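Local coordinates for malonyl CoA-acyl carrier protein transacylase (Bartonella henselae, PDB 3QAT), which probably transfers the malonyl group from malonyl-CoA to the thiol of acyl carrier protein, supplying the extender unit for fatty acid synthesis, at residues I19-V24 / Q66-A71. Residues are numbered along the deposited sequence; the frame is centred on the assembly and turned at random.
Sequences IGMGKV and QPALMA
Met21 carries this contact alone from its side, reaching out of the loop before helix 23-28 to lay its thioether against Ala68 and Leu69 of the long helix 62-82. Its CB points at the helix. A chi1 of 64° tucks CG in over the backbone, and the straight chain beyond it carries CE to the helix. CE meets CB of Ala68 at 3.7 Å and lies 3.9 Å from the same residue's backbone C; the small alanine side chain lets the methyl come close to the helix backbone. One atom back, SD lies 4.0 Å from CD2 of Leu69. The CB of Leu69 points away from the loop, but its CD2 branch turns back to the sulfur, and the two side chains run nearly perpendicular. This apolar packing, joining loop to helix inside the acyl transferase domain, is small, with 116 Å² buried over both sides, yet all three residues are buried. The backbones stay well apart, 8.6 Å between the CA atoms of Met21 and Leu69. Beyond this point the packing ends: Ile19 in the loop and Val24 in the first turn of helix 23-28 are exposed, and Lys23, whose N bonds to Gly20 O in the turn, turns to Phe52 of helix 47-53. Gly20 and Gly22 both have positive phi, and Gly22 occupies the N-cap position of helix 23-28. Ile51 of helix 47-53 touches both Met21 and Ala68, Ser283 touches Met21 and Leu69, helices 30-43 and 113-129 pack on other faces of helix 62-82, and the probable nucleophile elbow at the end of strand 93-96 lies near Leu69 without touching it.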
loop_
_atom_site.group_PDB
_atom_site.type_symbol
_atom_site.label_atom_id
_atom_site.label_comp_id
_atom_site.label_asym_id
_atom_site.label_seq_id
_atom_site.Cartn_x
_atom_site.Cartn_y
_atom_site.Cartn_z
ATOM N N ILE A 19 -7.440 -13.074 7.353
ATOM C CA ILE A 19 -8.664 -13.865 7.100
ATOM C C ILE A 19 -9.820 -13.242 7.860
ATOM O O ILE A 19 -9.685 -12.906 9.057
ATOM C CB ILE A 19 -8.532 -15.318 7.598
ATOM C CG1 ILE A 19 -7.580 -16.105 6.703
ATOM C CG2 ILE A 19 -9.927 -16.009 7.684
ATOM C CD1 ILE A 19 -7.166 -17.470 7.360
ATOM N N GLY A 20 -10.952 -13.112 7.174
ATOM C CA GLY A 20 -12.175 -12.542 7.762
ATOM C C GLY A 20 -12.276 -11.034 7.688
ATOM O O GLY A 20 -13.310 -10.455 8.071
ATOM N N MET A 21 -11.234 -10.364 7.193
ATOM C CA MET A 21 -11.311 -8.922 7.054
ATOM C C MET A 21 -12.533 -8.520 6.214
ATOM O O MET A 21 -12.861 -9.163 5.202
ATOM C CB MET A 21 -10.006 -8.367 6.458
ATOM C CG MET A 21 -9.715 -8.828 5.041
ATOM S SD MET A 21 -8.125 -8.111 4.524
ATOM C CE MET A 21 -8.066 -8.667 2.809
ATOM N N GLY A 22 -13.224 -7.487 6.683
ATOM C CA GLY A 22 -14.391 -6.975 5.983
ATOM C C GLY A 22 -15.695 -7.749 6.190
ATOM O O GLY A 22 -16.734 -7.219 5.839
ATOM N N LYS A 23 -15.658 -8.959 6.767
ATOM C CA LYS A 23 -16.860 -9.817 6.802
ATOM C C LYS A 23 -17.932 -9.185 7.692
ATOM O O LYS A 23 -19.091 -9.050 7.276
ATOM C CB LYS A 23 -16.537 -11.246 7.275
ATOM C CG LYS A 23 -17.756 -12.183 7.411
ATOM C CD LYS A 23 -18.383 -12.468 6.055
ATOM C CE LYS A 23 -19.721 -13.175 6.174
ATOM N NZ LYS A 23 -20.260 -13.481 4.823
ATOM N N VAL A 24 -17.534 -8.778 8.898
ATOM C CA VAL A 24 -18.491 -8.127 9.815
ATOM C C VAL A 24 -19.104 -6.854 9.208
ATOM O O VAL A 24 -20.325 -6.618 9.310
ATOM C CB VAL A 24 -17.854 -7.848 11.194
ATOM C CG1 VAL A 24 -18.788 -6.972 12.077
ATOM C CG2 VAL A 24 -17.528 -9.185 11.870
ATOM N N GLN A 66 -3.850 -8.008 -3.197
ATOM C CA GLN A 66 -3.960 -6.620 -3.696
ATOM C C GLN A 66 -5.440 -6.208 -3.931
ATOM O O GLN A 66 -5.878 -5.240 -3.326
ATOM C CB GLN A 66 -3.100 -6.388 -4.946
ATOM C CG GLN A 66 -1.605 -6.567 -4.661
ATOM C CD GLN A 66 -0.731 -5.993 -5.778
ATOM O OE1 GLN A 66 -1.043 -4.937 -6.353
ATOM N NE2 GLN A 66 0.390 -6.673 -6.078
ATOM N N PRO A 67 -6.202 -6.950 -4.775
ATOM C CA PRO A 67 -7.600 -6.524 -4.900
ATOM C C PRO A 67 -8.365 -6.703 -3.586
ATOM O O PRO A 67 -9.274 -5.895 -3.290
ATOM C CB PRO A 67 -8.176 -7.420 -6.026
ATOM C CG PRO A 67 -7.212 -8.641 -6.080
ATOM C CD PRO A 67 -5.853 -8.037 -5.731
ATOM N N ALA A 68 -8.000 -7.717 -2.776
ATOM C CA ALA A 68 -8.734 -7.921 -1.489
ATOM C C ALA A 68 -8.573 -6.767 -0.503
ATOM O O ALA A 68 -9.547 -6.318 0.099
ATOM C CB ALA A 68 -8.298 -9.216 -0.806
ATOM N N LEU A 69 -7.343 -6.293 -0.330
ATOM C CA LEU A 69 -7.109 -5.179 0.599
ATOM C C LEU A 69 -7.808 -3.919 0.109
ATOM O O LEU A 69 -8.359 -3.152 0.925
ATOM C CB LEU A 69 -5.601 -4.929 0.798
ATOM C CG LEU A 69 -4.987 -5.897 1.842
ATOM C CD1 LEU A 69 -3.455 -5.912 1.729
ATOM C CD2 LEU A 69 -5.415 -5.484 3.255
ATOM N N MET A 70 -7.784 -3.686 -1.213
ATOM C CA MET A 70 -8.478 -2.529 -1.762
ATOM C C MET A 70 -9.981 -2.640 -1.473
ATOM O O MET A 70 -10.606 -1.657 -1.076
ATOM C CB MET A 70 -8.208 -2.405 -3.274
ATOM C CG MET A 70 -8.904 -1.214 -3.984
ATOM S SD MET A 70 -10.620 -1.618 -4.458
ATOM C CE MET A 70 -10.368 -2.954 -5.625
ATOM N N ALA A 71 -10.543 -3.844 -1.623
ATOM C CA ALA A 71 -11.998 -4.036 -1.379
ATOM C C ALA A 71 -12.339 -3.655 0.069
ATOM O O ALA A 71 -13.328 -2.976 0.303
ATOM C CB ALA A 71 -12.404 -5.476 -1.639
#